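Local coordinates for protein ribose 5-phosphate isomerase, putative (PDB 6FXS) that probably catalyses the reversible isomerisation of ribose 5-phosphate and ribulose 5-phosphate, a step of the pentose phosphate pathway, at residues V25-D30 with P53-P58; A108-H113 with N126-G131; Y114-A119 with I144-Q149. All blocks are in the same frame, centred on the assembly; numbering follows the deposited sequence.

Interaction 1: V25-D30 with P53-P58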
ATOM      1  N   VAL B  25      13.956   3.859  22.636  1.00 24.29           N
ATOM      2  CA  VAL B  25      13.457   4.066  21.282  1.00 22.37           C
ATOM      3  C   VAL B  25      13.478   5.530  21.052  1.00 19.70           C
ATOM      4  O   VAL B  25      12.655   6.236  21.596  1.00 21.12           O
ATOM      5  CB  VAL B  25      12.041   3.479  21.133  1.00 21.72           C
ATOM      6  CG1 VAL B  25      11.527   3.715  19.735  1.00 22.81           C
ATOM      7  CG2 VAL B  25      11.971   2.022  21.536  1.00 22.48           C
ATOM      8  N   ALA B  26      14.492   6.033  20.359  1.00 18.17           N
ATOM      9  CA  ALA B  26      14.562   7.437  20.059  1.00 19.85           C
ATOM     10  C   ALA B  26      13.581   7.712  18.902  1.00 25.34           C
ATOM     11  O   ALA B  26      13.559   6.946  17.909  1.00 20.67           O
ATOM     12  CB  ALA B  26      15.986   7.837  19.670  1.00 20.30           C
ATOM     13  N   ILE B  27      12.782   8.769  19.044  1.00 23.38           N
ATOM     14  CA  ILE B  27      11.751   9.150  18.102  1.00 23.91           C
ATOM     15  C   ILE B  27      12.003  10.593  17.639  1.00 25.97           C
ATOM     16  O   ILE B  27      12.249  11.528  18.463  1.00 22.38           O
ATOM     17  CB  ILE B  27      10.345   9.057  18.696  1.00 24.73           C
ATOM     18  CG1 ILE B  27      10.101   7.711  19.291  1.00 25.44           C
ATOM     19  CG2 ILE B  27       9.292   9.360  17.662  1.00 26.58           C
ATOM     20  CD1 ILE B  27       8.935   7.692  20.258  1.00 27.47           C
ATOM     21  N   GLY B  28      12.016  10.781  16.322  1.00 19.22           N
ATOM     22  CA  GLY B  28      12.190  12.081  15.708  1.00 21.46           C
ATOM     23  C   GLY B  28      11.165  12.308  14.630  1.00 24.09           C
ATOM     24  O   GLY B  28      10.672  11.330  13.988  1.00 22.43           O
ATOM     25  N   ALA B  29      10.848  13.581  14.399  1.00 21.63           N
ATOM     26  CA  ALA B  29       9.967  13.965  13.336  1.00 21.99           C
ATOM     27  C   ALA B  29      10.446  15.195  12.604  1.00 25.13           C
ATOM     28  O   ALA B  29      11.523  15.735  12.883  1.00 26.36           O
ATOM     29  CB  ALA B  29       8.544  14.130  13.836  1.00 21.33           C
ATOM     30  N   ASP B  30       9.660  15.636  11.621  1.00 27.30           N
ATOM     31  CA  ASP B  30       9.734  17.046  11.225  1.00 27.55           C
ATOM     32  C   ASP B  30       8.405  17.689  11.542  1.00 26.74           C
ATOM     33  O   ASP B  30       7.573  17.131  12.262  1.00 26.80           O
ATOM     34  CB  ASP B  30      10.239  17.201   9.792  1.00 28.28           C
ATOM     35  CG  ASP B  30       9.219  16.731   8.712  1.00 27.90           C
ATOM     36  OD1 ASP B  30       8.137  16.230   9.010  1.00 23.77           O
ATOM     37  OD2 ASP B  30       9.559  16.943   7.535  1.00 26.29           O
ATOM     38  N   PRO B  53      10.114   5.208  25.133  1.00 32.72           N
ATOM     39  CA  PRO B  53      10.247   6.213  24.095  1.00 30.17           C
ATOM     40  C   PRO B  53      11.019   7.419  24.532  1.00 33.26           C
ATOM     41  O   PRO B  53      10.742   7.947  25.610  1.00 40.30           O
ATOM     42  CB  PRO B  53       8.788   6.606  23.809  1.00 33.13           C
ATOM     43  CG  PRO B  53       8.026   6.287  25.059  1.00 36.50           C
ATOM     44  CD  PRO B  53       8.759   5.176  25.725  1.00 34.71           C
ATOM     45  N   VAL B  54      11.920   7.908  23.686  1.00 29.64           N
ATOM     46  CA  VAL B  54      12.590   9.150  23.913  1.00 27.77           C
ATOM     47  C   VAL B  54      12.341  10.050  22.700  1.00 28.14           C
ATOM     48  O   VAL B  54      13.083   9.975  21.666  1.00 24.42           O
ATOM     49  CB  VAL B  54      14.120   8.906  24.097  1.00 30.81           C
ATOM     50  CG1 VAL B  54      14.819  10.166  24.487  1.00 30.01           C
ATOM     51  CG2 VAL B  54      14.429   7.750  25.061  1.00 36.97           C
ATOM     52  N   TYR B  55      11.317  10.894  22.776  1.00 27.24           N
ATOM     53  CA  TYR B  55      11.000  11.833  21.673  1.00 29.42           C
ATOM     54  C   TYR B  55      11.946  13.027  21.676  1.00 30.32           C
ATOM     55  O   TYR B  55      11.939  13.769  22.650  1.00 35.41           O
ATOM     56  CB  TYR B  55       9.556  12.338  21.776  1.00 27.06           C
ATOM     57  CG  TYR B  55       9.164  13.259  20.618  1.00 27.05           C
ATOM     58  CD1 TYR B  55       9.169  12.771  19.291  1.00 26.68           C
ATOM     59  CD2 TYR B  55       8.722  14.585  20.836  1.00 27.54           C
ATOM     60  CE1 TYR B  55       8.831  13.573  18.221  1.00 26.23           C
ATOM     61  CE2 TYR B  55       8.387  15.403  19.782  1.00 28.30           C
ATOM     62  CZ  TYR B  55       8.415  14.880  18.453  1.00 28.90           C
ATOM     63  OH  TYR B  55       8.114  15.652  17.354  1.00 25.50           O
ATOM     64  N   ILE B  56      12.729  13.235  20.614  1.00 25.62           N
ATOM     65  CA  ILE B  56      13.762  14.222  20.610  1.00 29.89           C
ATOM     66  C   ILE B  56      13.390  15.467  19.825  1.00 30.61           C
ATOM     67  O   ILE B  56      14.242  16.311  19.618  1.00 30.82           O
ATOM     68  CB  ILE B  56      15.174  13.723  20.144  1.00 34.94           C
ATOM     69  CG1 ILE B  56      15.161  13.101  18.747  1.00 36.15           C
ATOM     70  CG2 ILE B  56      15.814  12.742  21.133  1.00 37.76           C
ATOM     71  CD1 ILE B  56      14.854  14.003  17.602  1.00 32.62           C
ATOM     72  N   GLY B  57      12.159  15.567  19.352  1.00 29.92           N
ATOM     73  CA  GLY B  57      11.684  16.811  18.722  1.00 30.73           C
ATOM     74  C   GLY B  57      11.247  16.599  17.251  1.00 31.80           C
ATOM     75  O   GLY B  57      11.378  15.455  16.739  1.00 26.98           O
ATOM     76  N   PRO B  58      10.690  17.632  16.587  1.00 31.14           N
ATOM     77  CA  PRO B  58      10.486  18.957  17.186  1.00 30.34           C
ATOM     78  C   PRO B  58       9.314  19.046  18.161  1.00 29.84           C
ATOM     79  O   PRO B  58       8.418  18.168  18.260  1.00 26.08           O
ATOM     80  CB  PRO B  58      10.283  19.874  15.966  1.00 30.27           C
ATOM     81  CG  PRO B  58       9.604  18.965  14.941  1.00 29.65           C
ATOM     82  CD  PRO B  58      10.004  17.546  15.266  1.00 30.65           C
TER
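The parallel beta-alpha-beta unit of strand 23-29, helix 37-46 and strand 51-55, at one margin of the Rossmann-like sheet, sets Val25, Ala26 and Ile27 beside Pro53, Val54 and Tyr55. The two short strand segments run the same way at 30° to each other. Their register follows from the bonds: Val54 N donates to Val25 O (2.8 Å), while Val54 O accepts from Ile27 N, so Val54 is gripped at both of its backbone polar atoms. Ile56 N next meets Ile27 O nearly along the C=O axis, with 170° at the oxygen. One further bond, from Ala29 N to Gly57 O (3.0 Å), lies in the carbonyl plane and carries the pairing on to the cis peptide before Pro58, whose CD packs 3.4 Å from Ala29 O.

Ile27, Pro53 and Tyr55 share one face of the sheet. Ile27 lies alongside Pro53, with Ile27 CD1 to Pro53 CB at 3.7 Å, but crosses Tyr55 at about a right angle; Ile27 CB sits at the ring edge, in its plane, and Ile27 CG2 is 3.8 Å from Tyr55 CD1. With CG anti to the backbone N (chi1 -177°), the Tyr55 ring extends toward the end of its own segment, where Gly57 N lies over the ring centre and Tyr55 OH donates to Pro58 O (2.7 Å), in the carbonyl plane and on a lone pair. That bond ties the ring to the turn. Toward helix 66-78, Ile56 CD1 comes to 3.8 Å from Gly28 CA, where the glycine has no side chain.

Helix 37-46 backs the Ile27 face through Ile40 and Val41, and His37 stacks on Tyr55. Helix 66-78 receives Ile56 with Tyr69 and Val73, while strand 84-89 pairs with the far edge of strand 23-29.

Interaction 2: A108-H113 with N126-G131; sequences ALCFDH and NVVCLG
The peptide planes about Ala108 and Leu109 lie beside those of Val128 and Cys129, joined through N-H and C=O in the parallel pairing of a beta-alpha-beta unit: strand 107-109, outermost in the sheet of this chain, helix 113-121 and strand 127-131. Cys129 N approaches Ala108 O (2.8 Å) from above the carbonyl plane, 41° out of it and off the lone pairs. Cys110 N comes to Cys129 O almost end-on, with 165° at the oxygen, and Ala108 N is tilted modestly from the plane of the Val127 carbonyl. The Phe111 ring carries Asp112 OD1 off-centre over one face and stacks with an aromatic side chain of a neighbouring subunit; Asp112 is the N-cap of helix 113-121, and its OD1 is hydrogen-bonded to Thr115 OG1.

Side chains add little apolar surface. With chi1 of 61° placing CG1 between the backbone N and the carbonyl carbon, Val128 turns CG2 to Ala108 O (3.7 Å) and Cys110 SG (3.9 Å), on the face that packs against helices 113-121 and 137-149. Cys129 is directed to the opposite face, toward Met95 and Ser96 of helix 93-100.

Past Cys110 the backbones part and a water bridge replaces direct pairing: one water donates to Cys110 O at 2.9 Å and accepts from Gly131 N at 3.0 Å, while Leu130 CD2 packs 3.7 Å from that same Cys110 O.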
ATOM      1  N   ALA B 108      14.918   1.483   7.674  1.00 13.63           N
ATOM      2  CA  ALA B 108      13.929   0.888   6.827  1.00 16.37           C
ATOM      3  C   ALA B 108      12.645   1.736   6.738  1.00 15.49           C
ATOM      4  O   ALA B 108      11.942   1.920   7.708  1.00 14.15           O
ATOM      5  CB  ALA B 108      13.559  -0.480   7.328  1.00 15.10           C
ATOM      6  N   LEU B 109      12.319   2.146   5.521  1.00 15.70           N
ATOM      7  CA  LEU B 109      10.972   2.710   5.204  1.00 15.35           C
ATOM      8  C   LEU B 109       9.978   1.586   5.161  1.00 15.71           C
ATOM      9  O   LEU B 109      10.106   0.699   4.316  1.00 15.87           O
ATOM     10  CB  LEU B 109      11.017   3.473   3.855  1.00 17.42           C
ATOM     11  CG  LEU B 109       9.773   4.418   3.804  1.00 22.00           C
ATOM     12  CD1 LEU B 109      10.105   5.438   2.790  1.00 25.97           C
ATOM     13  CD2 LEU B 109       8.504   3.640   3.357  1.00 25.17           C
ATOM     14  N   CYS B 110       8.998   1.583   6.074  1.00 13.92           N
ATOM     15  CA  CYS B 110       7.977   0.545   6.145  1.00 14.61           C
ATOM     16  C   CYS B 110       6.611   1.141   5.990  1.00 15.09           C
ATOM     17  O   CYS B 110       6.338   2.247   6.492  1.00 14.88           O
ATOM     18  CB  CYS B 110       8.055  -0.216   7.500  1.00 14.14           C
ATOM     19  SG  CYS B 110       9.650  -1.045   7.735  1.00 16.03           S
ATOM     20  N   PHE B 111       5.731   0.392   5.322  1.00 14.42           N
ATOM     21  CA  PHE B 111       4.397   0.817   5.033  1.00 14.34           C
ATOM     22  C   PHE B 111       3.337  -0.196   5.263  1.00 13.87           C
ATOM     23  O   PHE B 111       2.183   0.075   5.018  1.00 17.17           O
ATOM     24  CB  PHE B 111       4.360   1.372   3.579  1.00 15.03           C
ATOM     25  CG  PHE B 111       4.674   0.363   2.522  1.00 15.37           C
ATOM     26  CD1 PHE B 111       3.663  -0.518   2.083  1.00 15.83           C
ATOM     27  CD2 PHE B 111       5.985   0.194   2.052  1.00 14.40           C
ATOM     28  CE1 PHE B 111       3.946  -1.467   1.073  1.00 15.69           C
ATOM     29  CE2 PHE B 111       6.257  -0.756   1.049  1.00 15.19           C
ATOM     30  CZ  PHE B 111       5.250  -1.571   0.570  1.00 14.76           C
ATOM     31  N   ASP B 112       3.686  -1.328   5.836  1.00 13.00           N
ATOM     32  CA  ASP B 112       2.713  -2.361   6.135  1.00 14.81           C
ATOM     33  C   ASP B 112       3.329  -3.400   7.068  1.00 13.23           C
ATOM     34  O   ASP B 112       4.515  -3.289   7.422  1.00 14.96           O
ATOM     35  CB  ASP B 112       2.104  -3.010   4.825  1.00 13.83           C
ATOM     36  CG  ASP B 112       3.050  -4.034   4.162  1.00 16.63           C
ATOM     37  OD1 ASP B 112       4.292  -3.898   4.323  1.00 18.26           O
ATOM     38  OD2 ASP B 112       2.529  -4.956   3.416  1.00 17.85           O
ATOM     39  N   HIS B 113       2.553  -4.402   7.449  1.00 15.08           N
ATOM     40  CA  HIS B 113       3.060  -5.467   8.328  1.00 14.00           C
ATOM     41  C   HIS B 113       4.253  -6.209   7.749  1.00 14.51           C
ATOM     42  O   HIS B 113       5.264  -6.402   8.413  1.00 14.13           O
ATOM     43  CB  HIS B 113       1.914  -6.383   8.690  1.00 14.83           C
ATOM     44  CG  HIS B 113       2.254  -7.483   9.648  1.00 17.18           C
ATOM     45  ND1 HIS B 113       2.524  -8.767   9.232  1.00 17.05           N
ATOM     46  CD2 HIS B 113       2.357  -7.491  11.011  1.00 17.61           C
ATOM     47  CE1 HIS B 113       2.712  -9.539  10.304  1.00 17.95           C
ATOM     48  NE2 HIS B 113       2.646  -8.778  11.395  1.00 17.30           N
ATOM     49  N   ASN B 126      17.551  -1.064  12.438  1.00 17.28           N
ATOM     50  CA  ASN B 126      17.596  -0.374  13.741  1.00 18.91           C
ATOM     51  C   ASN B 126      16.864   1.008  13.784  1.00 18.46           C
ATOM     52  O   ASN B 126      16.764   1.610  14.849  1.00 17.86           O
ATOM     53  CB  ASN B 126      19.056  -0.343  14.307  1.00 18.51           C
ATOM     54  CG  ASN B 126      20.069   0.216  13.367  1.00 18.54           C
ATOM     55  OD1 ASN B 126      19.738   0.915  12.364  1.00 18.28           O
ATOM     56  ND2 ASN B 126      21.344  -0.020  13.685  1.00 17.07           N
ATOM     57  N   VAL B 127      16.385   1.517  12.637  1.00 16.40           N
ATOM     58  CA  VAL B 127      15.572   2.685  12.525  1.00 16.71           C
ATOM     59  C   VAL B 127      14.413   2.364  11.516  1.00 17.05           C
ATOM     60  O   VAL B 127      14.671   1.782  10.461  1.00 15.78           O
ATOM     61  CB  VAL B 127      16.378   3.903  12.012  1.00 18.31           C
ATOM     62  CG1 VAL B 127      15.502   5.134  11.845  1.00 18.31           C
ATOM     63  CG2 VAL B 127      17.561   4.190  12.939  1.00 19.28           C
ATOM     64  N   VAL B 128      13.171   2.609  11.915  1.00 16.02           N
ATOM     65  CA  VAL B 128      12.005   2.511  11.033  1.00 20.45           C
ATOM     66  C   VAL B 128      11.580   3.922  10.597  1.00 20.72           C
ATOM     67  O   VAL B 128      11.488   4.840  11.439  1.00 19.13           O
ATOM     68  CB  VAL B 128      10.851   1.735  11.674  1.00 17.92           C
ATOM     69  CG1 VAL B 128      10.344   2.401  12.946  1.00 21.08           C
ATOM     70  CG2 VAL B 128       9.725   1.538  10.670  1.00 16.94           C
ATOM     71  N   CYS B 129      11.328   4.116   9.299  1.00 18.30           N
ATOM     72  CA  CYS B 129      10.942   5.430   8.806  1.00 16.56           C
ATOM     73  C   CYS B 129       9.538   5.324   8.263  1.00 18.55           C
ATOM     74  O   CYS B 129       9.153   4.278   7.603  1.00 15.52           O
ATOM     75  CB  CYS B 129      11.909   5.875   7.720  1.00 17.38           C
ATOM     76  SG  CYS B 129      13.637   5.952   8.218  1.00 21.13           S
ATOM     77  N   LEU B 130       8.731   6.321   8.617  1.00 15.60           N
ATOM     78  CA  LEU B 130       7.276   6.315   8.415  1.00 16.60           C
ATOM     79  C   LEU B 130       6.784   7.596   7.773  1.00 15.78           C
ATOM     80  O   LEU B 130       7.405   8.686   7.978  1.00 16.07           O
ATOM     81  CB  LEU B 130       6.596   6.172   9.744  1.00 18.94           C
ATOM     82  CG  LEU B 130       7.064   4.929  10.543  1.00 20.38           C
ATOM     83  CD1 LEU B 130       6.436   5.034  11.911  1.00 21.33           C
ATOM     84  CD2 LEU B 130       6.581   3.691   9.853  1.00 20.37           C
ATOM     85  N   GLY B 131       5.687   7.475   7.029  1.00 16.12           N
ATOM     86  CA  GLY B 131       5.047   8.629   6.392  1.00 16.33           C
ATOM     87  C   GLY B 131       3.708   8.937   7.023  1.00 17.72           C
ATOM     88  O   GLY B 131       2.767   8.125   6.940  1.00 17.49           O
TER
HETATM   89  O   HOH W   1       4.986   4.749   6.025  1.00 16.36           O

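Interaction 3: Y114-A119 with I144-Q149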
ATOM      1  N   TYR B 114       4.155  -6.563   6.457  1.00 13.80           N
ATOM      2  CA  TYR B 114       5.135  -7.366   5.786  1.00 13.37           C
ATOM      3  C   TYR B 114       6.439  -6.661   5.799  1.00 13.22           C
ATOM      4  O   TYR B 114       7.456  -7.286   6.173  1.00 12.91           O
ATOM      5  CB  TYR B 114       4.700  -7.783   4.356  1.00 12.87           C
ATOM      6  CG  TYR B 114       5.761  -8.603   3.681  1.00 14.43           C
ATOM      7  CD1 TYR B 114       5.837 -10.007   3.825  1.00 14.01           C
ATOM      8  CD2 TYR B 114       6.674  -7.972   2.824  1.00 14.86           C
ATOM      9  CE1 TYR B 114       6.879 -10.751   3.166  1.00 14.92           C
ATOM     10  CE2 TYR B 114       7.640  -8.679   2.182  1.00 14.63           C
ATOM     11  CZ  TYR B 114       7.731 -10.068   2.347  1.00 14.22           C
ATOM     12  OH  TYR B 114       8.751 -10.678   1.636  1.00 16.15           O
ATOM     13  N   THR B 115       6.459  -5.384   5.395  1.00 12.77           N
ATOM     14  CA  THR B 115       7.713  -4.707   5.298  1.00 12.88           C
ATOM     15  C   THR B 115       8.325  -4.504   6.698  1.00 13.53           C
ATOM     16  O   THR B 115       9.556  -4.606   6.893  1.00 13.89           O
ATOM     17  CB  THR B 115       7.613  -3.356   4.554  1.00 13.88           C
ATOM     18  OG1 THR B 115       6.518  -2.570   5.071  1.00 15.88           O
ATOM     19  CG2 THR B 115       7.453  -3.629   3.085  1.00 15.15           C
ATOM     20  N   ALA B 116       7.470  -4.270   7.680  1.00 13.33           N
ATOM     21  CA  ALA B 116       7.958  -4.162   9.036  1.00 14.03           C
ATOM     22  C   ALA B 116       8.619  -5.428   9.566  1.00 13.90           C
ATOM     23  O   ALA B 116       9.664  -5.352  10.174  1.00 13.57           O
ATOM     24  CB  ALA B 116       6.814  -3.755   9.981  1.00 13.39           C
ATOM     25  N   VAL B 117       8.029  -6.595   9.284  1.00 15.66           N
ATOM     26  CA  VAL B 117       8.614  -7.914   9.585  1.00 14.26           C
ATOM     27  C   VAL B 117       9.958  -8.094   8.891  1.00 17.05           C
ATOM     28  O   VAL B 117      10.969  -8.445   9.536  1.00 15.34           O
ATOM     29  CB  VAL B 117       7.643  -9.067   9.240  1.00 15.52           C
ATOM     30  CG1 VAL B 117       8.276 -10.419   9.421  1.00 16.58           C
ATOM     31  CG2 VAL B 117       6.418  -9.059  10.147  1.00 15.04           C
ATOM     32  N   MET B 118       9.962  -7.898   7.576  1.00 14.31           N
ATOM     33  CA  MET B 118      11.153  -8.221   6.810  1.00 14.98           C
ATOM     34  C   MET B 118      12.330  -7.248   7.097  1.00 14.36           C
ATOM     35  O   MET B 118      13.480  -7.660   7.032  1.00 12.92           O
ATOM     36  CB  MET B 118      10.873  -8.280   5.326  1.00 15.80           C
ATOM     37  CG  MET B 118       9.812  -9.384   4.923  1.00 18.22           C
ATOM     38  SD  MET B 118      10.056 -11.007   5.737  1.00 19.94           S
ATOM     39  CE  MET B 118      11.456 -11.434   4.743  1.00 23.02           C
ATOM     40  N   ALA B 119      12.014  -5.985   7.398  1.00 13.55           N
ATOM     41  CA  ALA B 119      13.067  -5.015   7.745  1.00 14.56           C
ATOM     42  C   ALA B 119      13.858  -5.553   8.938  1.00 13.18           C
ATOM     43  O   ALA B 119      15.075  -5.381   9.037  1.00 11.57           O
ATOM     44  CB  ALA B 119      12.468  -3.690   8.144  1.00 14.29           C
ATOM     45  N   ILE B 144       4.881  -0.043  13.933  1.00 17.11           N
ATOM     46  CA  ILE B 144       5.738   0.246  15.088  1.00 17.20           C
ATOM     47  C   ILE B 144       5.796  -0.944  16.056  1.00 15.23           C
ATOM     48  O   ILE B 144       6.880  -1.433  16.439  1.00 16.44           O
ATOM     49  CB  ILE B 144       5.295   1.575  15.763  1.00 16.95           C
ATOM     50  CG1 ILE B 144       5.784   2.740  14.918  1.00 18.25           C
ATOM     51  CG2 ILE B 144       5.835   1.667  17.194  1.00 17.62           C
ATOM     52  CD1 ILE B 144       5.008   4.014  15.141  1.00 18.42           C
ATOM     53  N   MET B 145       4.642  -1.488  16.333  1.00 17.00           N
ATOM     54  CA  MET B 145       4.578  -2.645  17.245  1.00 19.16           C
ATOM     55  C   MET B 145       5.334  -3.823  16.665  1.00 20.88           C
ATOM     56  O   MET B 145       6.067  -4.546  17.400  1.00 18.69           O
ATOM     57  CB  MET B 145       3.132  -3.011  17.618  1.00 19.68           C
ATOM     58  CG  MET B 145       2.473  -1.868  18.426  1.00 21.62           C
ATOM     59  SD  MET B 145       0.758  -2.159  18.891  1.00 23.33           S
ATOM     60  CE  MET B 145       0.916  -3.554  20.029  1.00 25.00           C
ATOM     61  N   THR B 146       5.140  -4.035  15.353  1.00 18.68           N
ATOM     62  CA  THR B 146       5.749  -5.174  14.677  1.00 18.05           C
ATOM     63  C   THR B 146       7.275  -4.943  14.635  1.00 16.02           C
ATOM     64  O   THR B 146       8.071  -5.838  14.885  1.00 15.54           O
ATOM     65  CB  THR B 146       5.158  -5.336  13.236  1.00 18.11           C
ATOM     66  OG1 THR B 146       3.766  -5.527  13.364  1.00 15.95           O
ATOM     67  CG2 THR B 146       5.730  -6.515  12.506  1.00 17.01           C
ATOM     68  N   PHE B 147       7.671  -3.733  14.262  1.00 14.73           N
ATOM     69  CA  PHE B 147       9.082  -3.444  14.144  1.00 15.40           C
ATOM     70  C   PHE B 147       9.807  -3.701  15.500  1.00 16.68           C
ATOM     71  O   PHE B 147      10.922  -4.199  15.568  1.00 18.38           O
ATOM     72  CB  PHE B 147       9.268  -2.002  13.672  1.00 15.43           C
ATOM     73  CG  PHE B 147      10.647  -1.677  13.231  1.00 16.21           C
ATOM     74  CD1 PHE B 147      11.064  -1.985  11.929  1.00 15.84           C
ATOM     75  CD2 PHE B 147      11.552  -1.104  14.090  1.00 17.03           C
ATOM     76  CE1 PHE B 147      12.291  -1.614  11.479  1.00 15.87           C
ATOM     77  CE2 PHE B 147      12.842  -0.768  13.653  1.00 17.06           C
ATOM     78  CZ  PHE B 147      13.226  -1.027  12.361  1.00 16.71           C
ATOM     79  N   LEU B 148       9.168  -3.285  16.579  1.00 19.76           N
ATOM     80  CA  LEU B 148       9.798  -3.377  17.921  1.00 18.78           C
ATOM     81  C   LEU B 148       9.789  -4.788  18.424  1.00 18.82           C
ATOM     82  O   LEU B 148      10.737  -5.162  19.113  1.00 18.80           O
ATOM     83  CB  LEU B 148       9.071  -2.492  18.916  1.00 19.26           C
ATOM     84  CG  LEU B 148       9.239  -0.990  18.693  1.00 20.02           C
ATOM     85  CD1 LEU B 148       8.367  -0.158  19.622  1.00 21.43           C
ATOM     86  CD2 LEU B 148      10.679  -0.598  18.784  1.00 22.85           C
ATOM     87  N   GLN B 149       8.769  -5.568  18.069  1.00 17.98           N
ATOM     88  CA  GLN B 149       8.604  -6.904  18.622  1.00 19.51           C
ATOM     89  C   GLN B 149       9.295  -8.000  17.794  1.00 22.16           C
ATOM     90  O   GLN B 149       9.573  -9.112  18.312  1.00 19.93           O
ATOM     91  CB  GLN B 149       7.133  -7.258  18.747  1.00 20.99           C
ATOM     92  CG  GLN B 149       6.431  -6.549  19.872  1.00 22.75           C
ATOM     93  CD  GLN B 149       4.975  -6.915  19.880  1.00 26.08           C
ATOM     94  OE1 GLN B 149       4.507  -7.762  19.086  1.00 24.44           O
ATOM     95  NE2 GLN B 149       4.236  -6.239  20.683  1.00 25.66           N
TER
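Helical segments 114-119 and 144-149 run almost side by side in the same direction, their axes 17° apart in angle and 8.3 Å apart at closest approach, with Ala116 and Phe147 bringing their CA atoms nearest, at 5.3 Å. So small a separation is consistent with the small residues at the interface: Ala116 and Ala119 both direct CB at the partner helix.

Thr146 supplies the central group from the other side. Its chi1 of -59° sets OG1 anti to the carbonyl carbon and CG2 anti to the backbone N, which turns CG2 to the partner helix, 3.9 Å from Ala116 CB and only 3.5 Å from Val117 CG2, a tight methyl-to-methyl contact. The hydroxyl turns back on its own helix instead, where OG1 is hydrogen-bonded to Glu142 O; the threonine thus offers carbon to the partner and keeps its polar end satisfied. One turn on from Ala116, Ala119 CB meets the Phe147 ring at its edge, near the ring plane, 3.9 Å from CE1. Phe147 CD1 lies 4.0 Å from Ala116 O, a van der Waals contact. The junction is therefore entirely packing, without polar links between the segments.

Beneath the pair lies the parallel sheet: Phe147 extends to Val84 of strand 84-89, and Ile144 reaches Ile86 of that strand as well as helix 37-46, while a neighbouring subunit packs against Thr115 and Ala119.

How the interactions relate
All three contacts are largely buried, but their chemistry follows their place. Interactions 1 and 2 are parallel strand pairings at the two margins of one sheet, about 15 Å apart between centres, and rest mainly on backbone hydrogen bonds; interaction 1 adds more side-chain packing, whereas interaction 2 brings in a bridging water and lies beside neighbouring subunits. Interaction 3 joins helices by packing alone, almost all of it carbon on carbon, in the layer over the sheet. It shares helix 113-121 with the unit of interaction 2: Phe147 CE1 lies 3.7 Å from Val128 CB, and Ala119 CB 3.5 Å from Ala108 CB. Leu148 CD2 touches Val25 CG2 at 4.0 Å, linking interaction 3 to interaction 1.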